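Long-range contact in pyocin sheath PA0622 (Pseudomonas aeruginosa, PDB 6PYT), which probably forms the contractile sheath around the inner tube of an R-type pyocin, a particle related to contractile phage tails: residues 50-55 against 72-77. Numbering follows the deposited sequence.
Sequences TSKKDA and IYNRAQ
The turn that leads from the outermost strand 46-49 into helix 52-58 runs beside the turn that leads from helix 64-73 into 76-86, the antiparallel neighbour of that strand, with the CA atoms of Lys52 and Tyr73 6.8 Å apart and those of Thr50 and Gln77 equally close. The Tyr73 ring lies between the two backbones, its CB directed toward 50-55. With CG anti to the carbonyl carbon (chi1 -73°), CD2, CE2 and CZ run alongside the backbone from Thr50 to Lys52, and CE2 comes to 3.2 Å from Ser51 O, the carbonyl that also accepts from Ala55 N in the first helical turn. A tyrosine suits this buried place: its ring packs beside the chain, while its hydroxyl reaches a weak hydrogen bond with Ala78 O. Lys52 and Tyr73 slide past each other in opposite directions, the extended lysine laying CG 3.7 Å from Tyr73 CD2. Its aliphatic stem carries the ammonium to Asn74, where NZ donates to OD1 at 2.5 Å, from above the carbonyl plane. Asn74 OD1 also takes a hydrogen bond from Thr18 OG1; the short neutral amide suits the place by presenting one acceptor to both donors. Within the Gp18 domain III N-terminal family region, the two turns thus meet mostly through carbon packing of Lys52 on Tyr73, with one hydrogen bond between them, in which an amide dipole meets the lysine charge, which probably stays protonated.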
ATOM      1  N   THR B  50      22.146 -37.430 -43.214  1.00 53.26           N
ATOM      2  CA  THR B  50      21.672 -36.692 -42.054  1.00 53.26           C
ATOM      3  C   THR B  50      20.940 -37.561 -41.041  1.00 53.26           C
ATOM      4  O   THR B  50      20.403 -37.019 -40.071  1.00 53.26           O
ATOM      5  CB  THR B  50      20.732 -35.548 -42.470  1.00 53.26           C
ATOM      6  OG1 THR B  50      19.586 -36.087 -43.140  1.00 53.26           O
ATOM      7  CG2 THR B  50      21.425 -34.535 -43.376  1.00 53.26           C
ATOM      8  N   SER B  51      20.882 -38.877 -41.236  1.00 53.71           N
ATOM      9  CA  SER B  51      20.074 -39.727 -40.372  1.00 53.71           C
ATOM     10  C   SER B  51      20.611 -41.148 -40.406  1.00 53.71           C
ATOM     11  O   SER B  51      21.300 -41.547 -41.346  1.00 53.71           O
ATOM     12  CB  SER B  51      18.603 -39.726 -40.800  1.00 53.71           C
ATOM     13  OG  SER B  51      18.011 -38.451 -40.648  1.00 53.71           O
ATOM     14  N   LYS B  52      20.274 -41.916 -39.366  1.00 54.44           N
ATOM     15  CA  LYS B  52      20.524 -43.351 -39.409  1.00 54.44           C
ATOM     16  C   LYS B  52      19.660 -44.034 -40.457  1.00 54.44           C
ATOM     17  O   LYS B  52      20.064 -45.058 -41.017  1.00 54.44           O
ATOM     18  CB  LYS B  52      20.272 -43.991 -38.048  1.00 54.44           C
ATOM     19  CG  LYS B  52      21.308 -43.667 -37.007  1.00 54.44           C
ATOM     20  CD  LYS B  52      21.057 -44.442 -35.733  1.00 54.44           C
ATOM     21  CE  LYS B  52      22.094 -44.094 -34.689  1.00 54.44           C
ATOM     22  NZ  LYS B  52      21.910 -44.824 -33.414  1.00 54.44           N
ATOM     23  N   LYS B  53      18.472 -43.490 -40.724  1.00 55.37           N
ATOM     24  CA  LYS B  53      17.660 -43.998 -41.821  1.00 55.37           C
ATOM     25  C   LYS B  53      18.301 -43.679 -43.164  1.00 55.37           C
ATOM     26  O   LYS B  53      18.299 -44.516 -44.071  1.00 55.37           O
ATOM     27  CB  LYS B  53      16.254 -43.410 -41.741  1.00 55.37           C
ATOM     28  CG  LYS B  53      15.287 -43.915 -42.788  1.00 55.37           C
ATOM     29  CD  LYS B  53      14.876 -45.353 -42.523  1.00 55.37           C
ATOM     30  CE  LYS B  53      13.814 -45.804 -43.519  1.00 55.37           C
ATOM     31  NZ  LYS B  53      13.417 -47.229 -43.337  1.00 55.37           N
ATOM     32  N   ASP B  54      18.879 -42.485 -43.299  1.00 54.22           N
ATOM     33  CA  ASP B  54      19.566 -42.121 -44.531  1.00 54.22           C
ATOM     34  C   ASP B  54      20.870 -42.879 -44.712  1.00 54.22           C
ATOM     35  O   ASP B  54      21.352 -42.992 -45.840  1.00 54.22           O
ATOM     36  CB  ASP B  54      19.835 -40.620 -44.559  1.00 54.22           C
ATOM     37  N   ALA B  55      21.447 -43.392 -43.627  1.00 53.60           N
ATOM     38  CA  ALA B  55      22.634 -44.229 -43.723  1.00 53.60           C
ATOM     39  C   ALA B  55      22.285 -45.666 -44.059  1.00 53.60           C
ATOM     40  O   ALA B  55      23.078 -46.354 -44.706  1.00 53.60           O
ATOM     41  CB  ALA B  55      23.412 -44.187 -42.410  1.00 53.60           C
ATOM     42  N   ILE B  72      28.488 -42.287 -35.188  1.00 48.72           N
ATOM     43  CA  ILE B  72      28.496 -40.832 -35.144  1.00 48.72           C
ATOM     44  C   ILE B  72      27.147 -40.290 -34.701  1.00 48.72           C
ATOM     45  O   ILE B  72      27.074 -39.353 -33.905  1.00 48.72           O
ATOM     46  CB  ILE B  72      28.912 -40.290 -36.524  1.00 48.72           C
ATOM     47  CG1 ILE B  72      30.316 -40.773 -36.860  1.00 48.72           C
ATOM     48  CG2 ILE B  72      28.888 -38.787 -36.548  1.00 48.72           C
ATOM     49  CD1 ILE B  72      30.725 -40.508 -38.269  1.00 48.72           C
ATOM     50  N   TYR B  73      26.065 -40.904 -35.164  1.00 50.61           N
ATOM     51  CA  TYR B  73      24.721 -40.435 -34.867  1.00 50.61           C
ATOM     52  C   TYR B  73      24.277 -40.729 -33.443  1.00 50.61           C
ATOM     53  O   TYR B  73      23.251 -40.194 -33.017  1.00 50.61           O
ATOM     54  CB  TYR B  73      23.761 -41.053 -35.874  1.00 50.61           C
ATOM     55  CG  TYR B  73      23.886 -40.437 -37.239  1.00 50.61           C
ATOM     56  CD1 TYR B  73      24.246 -39.114 -37.378  1.00 50.61           C
ATOM     57  CD2 TYR B  73      23.724 -41.196 -38.385  1.00 50.61           C
ATOM     58  CE1 TYR B  73      24.376 -38.545 -38.607  1.00 50.61           C
ATOM     59  CE2 TYR B  73      23.874 -40.634 -39.630  1.00 50.61           C
ATOM     60  CZ  TYR B  73      24.190 -39.306 -39.731  1.00 50.61           C
ATOM     61  OH  TYR B  73      24.338 -38.726 -40.962  1.00 50.61           O
ATOM     62  N   ASN B  74      25.013 -41.546 -32.695  1.00 51.11           N
ATOM     63  CA  ASN B  74      24.722 -41.697 -31.279  1.00 51.11           C
ATOM     64  C   ASN B  74      25.209 -40.519 -30.457  1.00 51.11           C
ATOM     65  O   ASN B  74      24.798 -40.376 -29.302  1.00 51.11           O
ATOM     66  CB  ASN B  74      25.351 -42.974 -30.729  1.00 51.11           C
ATOM     67  CG  ASN B  74      24.717 -44.220 -31.286  1.00 51.11           C
ATOM     68  OD1 ASN B  74      23.511 -44.269 -31.509  1.00 51.11           O
ATOM     69  ND2 ASN B  74      25.525 -45.247 -31.499  1.00 51.11           N
ATOM     70  N   ARG B  75      26.067 -39.679 -31.017  1.00 48.59           N
ATOM     71  CA  ARG B  75      26.617 -38.557 -30.280  1.00 48.59           C
ATOM     72  C   ARG B  75      26.257 -37.212 -30.880  1.00 48.59           C
ATOM     73  O   ARG B  75      25.957 -36.276 -30.138  1.00 48.59           O
ATOM     74  CB  ARG B  75      28.136 -38.706 -30.183  1.00 48.59           C
ATOM     75  CG  ARG B  75      28.806 -37.689 -29.296  1.00 48.59           C
ATOM     76  CD  ARG B  75      28.158 -37.686 -27.932  1.00 48.59           C
ATOM     77  NE  ARG B  75      28.904 -36.951 -26.939  1.00 48.59           N
ATOM     78  CZ  ARG B  75      28.377 -36.486 -25.817  1.00 48.59           C
ATOM     79  NH1 ARG B  75      27.078 -36.626 -25.590  1.00 48.59           N
ATOM     80  NH2 ARG B  75      29.127 -35.856 -24.940  1.00 48.59           N
ATOM     81  N   ALA B  76      26.250 -37.091 -32.199  1.00 49.43           N
ATOM     82  CA  ALA B  76      25.911 -35.836 -32.841  1.00 49.43           C
ATOM     83  C   ALA B  76      25.083 -36.113 -34.078  1.00 49.43           C
ATOM     84  O   ALA B  76      25.320 -37.092 -34.784  1.00 49.43           O
ATOM     85  CB  ALA B  76      27.166 -35.048 -33.218  1.00 49.43           C
ATOM     86  N   GLN B  77      24.112 -35.246 -34.339  1.00 53.19           N
ATOM     87  CA  GLN B  77      23.308 -35.333 -35.555  1.00 53.19           C
ATOM     88  C   GLN B  77      24.043 -34.575 -36.660  1.00 53.19           C
ATOM     89  O   GLN B  77      23.655 -33.496 -37.106  1.00 53.19           O
ATOM     90  CB  GLN B  77      21.911 -34.786 -35.302  1.00 53.19           C
ATOM     91  CG  GLN B  77      20.900 -35.052 -36.397  1.00 53.19           C
ATOM     92  CD  GLN B  77      19.547 -34.456 -36.076  1.00 53.19           C
ATOM     93  OE1 GLN B  77      19.371 -33.810 -35.044  1.00 53.19           O
ATOM     94  NE2 GLN B  77      18.585 -34.663 -36.963  1.00 53.19           N
TER